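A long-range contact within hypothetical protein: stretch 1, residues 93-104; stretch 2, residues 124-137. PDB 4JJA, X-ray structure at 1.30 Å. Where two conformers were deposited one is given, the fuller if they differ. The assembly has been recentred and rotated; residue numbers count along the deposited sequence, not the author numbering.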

# COMPACT_ATOMS: atom_id res chain seq x y z
N LYS A 93 -9.27 -5.70 14.50
CA LYS A 93 -10.56 -5.03 14.70
C LYS A 93 -10.63 -4.11 15.94
O LYS A 93 -9.78 -4.19 16.86
CB LYS A 93 -11.71 -6.06 14.79
CG LYS A 93 -12.51 -6.24 13.50
CD LYS A 93 -13.85 -6.91 13.75
CE LYS A 93 -14.45 -7.41 12.45
NZ LYS A 93 -15.92 -7.76 12.58
N PRO A 94 -11.68 -3.26 15.97
CA PRO A 94 -12.05 -2.47 17.14
C PRO A 94 -12.95 -3.23 18.14
O PRO A 94 -13.74 -4.10 17.74
CB PRO A 94 -12.86 -1.31 16.54
CG PRO A 94 -12.60 -1.38 15.05
CD PRO A 94 -12.44 -2.81 14.79
N SER A 95 -12.88 -2.84 19.41
CA SER A 95 -13.77 -3.39 20.43
C SER A 95 -15.21 -2.91 20.24
O SER A 95 -15.45 -1.88 19.60
CB SER A 95 -13.30 -3.00 21.85
OG SER A 95 -13.35 -1.60 22.08
N GLU A 96 -16.15 -3.67 20.80
CA GLU A 96 -17.58 -3.28 20.83
C GLU A 96 -17.73 -1.91 21.48
O GLU A 96 -18.48 -1.06 20.96
CB GLU A 96 -18.43 -4.32 21.58
CG GLU A 96 -19.97 -4.05 21.47
CD GLU A 96 -20.84 -4.85 22.45
OE1 GLU A 96 -20.31 -5.38 23.45
OE2 GLU A 96 -22.09 -4.92 22.21
N ALA A 97 -17.01 -1.68 22.59
CA ALA A 97 -17.07 -0.41 23.30
C ALA A 97 -16.73 0.74 22.36
O ALA A 97 -17.45 1.75 22.32
CB ALA A 97 -16.15 -0.38 24.55
N SER A 98 -15.68 0.55 21.54
CA SER A 98 -15.23 1.61 20.66
C SER A 98 -16.25 1.84 19.55
O SER A 98 -16.54 2.97 19.23
CB SER A 98 -13.85 1.29 20.06
OG SER A 98 -12.86 1.30 21.07
N MSE A 99 -16.81 0.78 19.02
CA MSE A 99 -17.79 0.90 17.94
C MSE A 99 -19.03 1.67 18.37
O MSE A 99 -19.62 2.40 17.59
CB MSE A 99 -18.20 -0.47 17.43
CG MSE A 99 -17.05 -1.29 16.83
SE MSE A 99 -16.18 -0.44 15.37
CE MSE A 99 -17.73 -0.23 14.20
N LYS A 100 -19.41 1.52 19.63
CA LYS A 100 -20.58 2.25 20.15
C LYS A 100 -20.39 3.75 20.29
O LYS A 100 -21.38 4.47 20.43
CB LYS A 100 -21.05 1.64 21.45
CG LYS A 100 -21.64 0.28 21.23
CD LYS A 100 -22.04 -0.37 22.51
CE LYS A 100 -22.97 -1.53 22.28
NZ LYS A 100 -23.45 -2.02 23.57
N LYS A 101 -19.15 4.20 20.26
CA LYS A 101 -18.82 5.58 20.55
C LYS A 101 -19.06 6.52 19.37
O LYS A 101 -19.09 7.74 19.57
CB LYS A 101 -17.39 5.71 21.01
CG LYS A 101 -17.11 4.94 22.30
CD LYS A 101 -15.67 5.09 22.76
CE LYS A 101 -15.36 4.16 23.97
NZ LYS A 101 -16.04 4.62 25.20
N PHE A 102 -19.16 5.99 18.17
CA PHE A 102 -19.27 6.84 16.97
C PHE A 102 -20.37 6.43 16.03
O PHE A 102 -20.83 5.30 16.05
CB PHE A 102 -17.92 6.92 16.21
CG PHE A 102 -17.46 5.62 15.59
CD1 PHE A 102 -16.67 4.75 16.32
CD2 PHE A 102 -17.79 5.28 14.28
CE1 PHE A 102 -16.20 3.55 15.76
CE2 PHE A 102 -17.31 4.11 13.70
CZ PHE A 102 -16.53 3.23 14.44
N ASP A 103 -20.77 7.38 15.18
CA ASP A 103 -21.79 7.18 14.16
C ASP A 103 -21.18 6.94 12.77
O ASP A 103 -21.72 6.23 11.96
CB ASP A 103 -22.68 8.46 14.07
CG ASP A 103 -23.43 8.76 15.35
OD1 ASP A 103 -24.14 7.85 15.81
OD2 ASP A 103 -23.27 9.88 15.93
N ILE A 104 -20.05 7.58 12.50
CA ILE A 104 -19.45 7.56 11.17
C ILE A 104 -17.95 7.46 11.33
O ILE A 104 -17.37 8.07 12.19
CB ILE A 104 -19.87 8.79 10.34
CG1 ILE A 104 -19.40 8.69 8.88
CG2 ILE A 104 -19.43 10.06 10.99
CD1 ILE A 104 -20.26 9.55 7.93
N VAL A 124 -10.42 -3.09 5.44
CA VAL A 124 -11.37 -4.19 5.33
C VAL A 124 -11.86 -4.64 6.72
O VAL A 124 -13.06 -4.92 6.88
CB VAL A 124 -10.81 -5.38 4.53
CG1 VAL A 124 -11.71 -6.61 4.65
CG2 VAL A 124 -10.65 -4.97 3.10
N ARG A 125 -10.95 -4.69 7.69
CA ARG A 125 -11.30 -5.00 9.10
C ARG A 125 -12.34 -4.00 9.62
O ARG A 125 -13.33 -4.35 10.27
CB ARG A 125 -10.02 -4.94 9.95
CG ARG A 125 -10.11 -5.52 11.37
CD ARG A 125 -9.60 -6.98 11.37
NE ARG A 125 -8.14 -7.04 11.45
CZ ARG A 125 -7.37 -7.86 10.73
NH1 ARG A 125 -7.91 -8.70 9.86
NH2 ARG A 125 -6.05 -7.83 10.89
N LEU A 126 -12.10 -2.72 9.37
CA LEU A 126 -12.99 -1.68 9.82
C LEU A 126 -14.33 -1.72 9.07
O LEU A 126 -15.38 -1.47 9.69
CB LEU A 126 -12.31 -0.35 9.64
CG LEU A 126 -11.17 -0.08 10.62
CD1 LEU A 126 -10.36 1.12 10.15
CD2 LEU A 126 -11.75 0.15 12.04
N MSE A 127 -14.31 -2.06 7.79
CA MSE A 127 -15.55 -2.23 7.04
C MSE A 127 -16.38 -3.36 7.63
O MSE A 127 -17.60 -3.25 7.71
CB MSE A 127 -15.27 -2.52 5.57
CG MSE A 127 -14.76 -1.30 4.81
SE MSE A 127 -14.26 -1.75 2.98
CE MSE A 127 -16.03 -2.09 2.33
N ASP A 128 -15.71 -4.46 7.96
CA ASP A 128 -16.43 -5.60 8.55
C ASP A 128 -17.12 -5.20 9.89
O ASP A 128 -18.29 -5.47 10.08
CB ASP A 128 -15.45 -6.72 8.77
CG ASP A 128 -16.11 -8.02 9.17
OD1 ASP A 128 -17.10 -8.39 8.51
OD2 ASP A 128 -15.52 -8.69 10.03
N ALA A 129 -16.38 -4.47 10.71
CA ALA A 129 -16.89 -4.01 12.00
C ALA A 129 -18.02 -3.03 11.78
O ALA A 129 -19.06 -3.09 12.44
CB ALA A 129 -15.79 -3.43 12.83
N CYS A 130 -17.83 -2.07 10.89
CA CYS A 130 -18.87 -1.10 10.61
C CYS A 130 -20.13 -1.75 10.05
O CYS A 130 -21.25 -1.36 10.42
CB CYS A 130 -18.33 0.02 9.72
SG CYS A 130 -17.21 1.21 10.53
N ALA A 131 -19.95 -2.78 9.25
CA ALA A 131 -21.07 -3.51 8.68
C ALA A 131 -21.85 -4.17 9.83
O ALA A 131 -23.08 -4.06 9.89
CB ALA A 131 -20.62 -4.59 7.67
N GLU A 132 -21.11 -4.83 10.73
CA GLU A 132 -21.75 -5.62 11.82
C GLU A 132 -22.51 -4.65 12.74
O GLU A 132 -23.59 -4.99 13.27
CB GLU A 132 -20.65 -6.38 12.58
CG GLU A 132 -21.13 -7.35 13.68
CD GLU A 132 -20.00 -8.08 14.41
OE1 GLU A 132 -18.81 -7.97 14.02
OE2 GLU A 132 -20.32 -8.77 15.42
N TYR A 133 -21.96 -3.47 12.99
CA TYR A 133 -22.53 -2.49 13.93
C TYR A 133 -23.37 -1.38 13.29
O TYR A 133 -23.74 -0.42 13.96
CB TYR A 133 -21.41 -1.89 14.81
CG TYR A 133 -20.90 -2.85 15.84
CD1 TYR A 133 -19.95 -3.80 15.54
CD2 TYR A 133 -21.45 -2.85 17.14
CE1 TYR A 133 -19.49 -4.70 16.48
CE2 TYR A 133 -21.00 -3.76 18.10
CZ TYR A 133 -20.03 -4.68 17.76
OH TYR A 133 -19.58 -5.59 18.70
N ASP A 134 -23.61 -1.49 11.99
CA ASP A 134 -24.46 -0.55 11.26
C ASP A 134 -23.93 0.88 11.27
O ASP A 134 -24.72 1.83 11.28
CB ASP A 134 -25.91 -0.63 11.80
CG ASP A 134 -26.93 -0.02 10.85
OD1 ASP A 134 -26.79 -0.10 9.60
OD2 ASP A 134 -27.91 0.56 11.36
N ARG A 135 -22.59 1.04 11.17
CA ARG A 135 -21.99 2.37 11.09
C ARG A 135 -21.61 2.68 9.65
O ARG A 135 -21.28 1.79 8.88
CB ARG A 135 -20.75 2.45 11.97
CG ARG A 135 -21.03 1.89 13.34
CD ARG A 135 -22.19 2.63 13.95
NE ARG A 135 -22.12 2.51 15.39
CZ ARG A 135 -23.02 3.01 16.22
NH1 ARG A 135 -24.08 3.63 15.76
NH2 ARG A 135 -22.84 2.88 17.52
N LYS A 136 -21.67 3.95 9.30
CA LYS A 136 -21.32 4.41 7.97
C LYS A 136 -19.83 4.68 7.89
O LYS A 136 -19.21 5.10 8.84
CB LYS A 136 -22.04 5.69 7.65
CG LYS A 136 -23.56 5.63 7.59
CD LYS A 136 -24.10 7.01 7.18
CE LYS A 136 -24.06 8.05 8.31
N ILE A 137 -19.26 4.41 6.72
CA ILE A 137 -17.89 4.82 6.39
C ILE A 137 -17.93 5.89 5.30
O ILE A 137 -18.64 5.79 4.30
CB ILE A 137 -17.03 3.61 5.99
CG1 ILE A 137 -16.74 2.75 7.23
CG2 ILE A 137 -15.73 4.07 5.29
CD1 ILE A 137 -15.93 1.47 6.97

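The direction of a CA-to-CB bond does not by itself decide what a side chain meets; the rotamer can carry its end across. The contact between residues 93-104 and 124-137 of this hypothetical protein, which buries 879 Å² summed over both sides, illustrates the principle well.

Lys93 is the clearest case. Its CA-to-CB bond runs sideways to the second stretch, and chi1 lies between wells at -100°, but chi2, chi3 and chi4 are all t. The extended chain passes along the helix from Arg125, where Lys93 CG and Arg125 CG approach to 3.3 Å. It continues past Ala129 and delivers its ammonium to two carboxylates one helical turn apart. Lys93 NZ forms a salt bridge with Asp128 OD2 at 2.7 Å, including a weak hydrogen bond, and a second with Glu132 OE1 at 3.2 Å. Both acids have chi1 at t, and in Asp128, whose CA-to-CB bond is also sideways, it is the end of the side chain that comes nearer. Beside this polar arm, Pro94 supplies apolar packing: its CG lies 3.5 Å from Leu126 CD2 and its CD 3.9 Å from Ala129 CB.

Met99, modelled as selenomethionine, needs no such detour. Its CA-to-CB bond points toward the second stretch, and three successive m torsions fold it compactly into a buried site. The end of the side chain packs on Ala129 and Cys130: Met99 SE lies 3.9 Å from Ala129 CB, and Met99 CE lies 4.0 Å from both Ala129 CB and Cys130 SG. The base of the side chain has a different partner: Met99 CB sits over one face of the Tyr133 ring, 4.0 Å from the ring centroid and 15° off the normal, a CH-pi contact. Tyr133, with chi1 at m, lies against the short helix of the first stretch, and its OH comes within 3.2 Å of Glu96 CG.

Arg135 shows how a bent base and an extended end can serve one side chain. Chi1 and chi2 are both m, and chi3 then turns to t, placing the guanidinium by the type I turn from Met99 to Phe102. There Met99 O lies near the guanidinium plane and accepts a hydrogen bond from Arg135 NH2 at 3.3 Å and a weak one from Arg135 NE, also at 3.3 Å. Proximity alone would mislead: Phe102 O is closer to Arg135 NE, at 3.1 Å, yet it lies over the guanidinium face, and the angle is too poor for a hydrogen bond. Asp103 OD1, 4.2 Å from Arg135 NH1, likewise lies well out of plane and contributes charge proximity only. The Phe102 ring, with chi1 at p, presents its edge to Cys130, its CE2 4.3 Å from Cys130 SG.

Beyond the turn, backbone takes over. Lys136 N donates a weak hydrogen bond to Asp103 O at 3.5 Å, and Ile104 CA approaches Lys136 O at 3.4 Å as Ile104 and Lys136 pair in a parallel bridge. Their side chains share one face of the sheet.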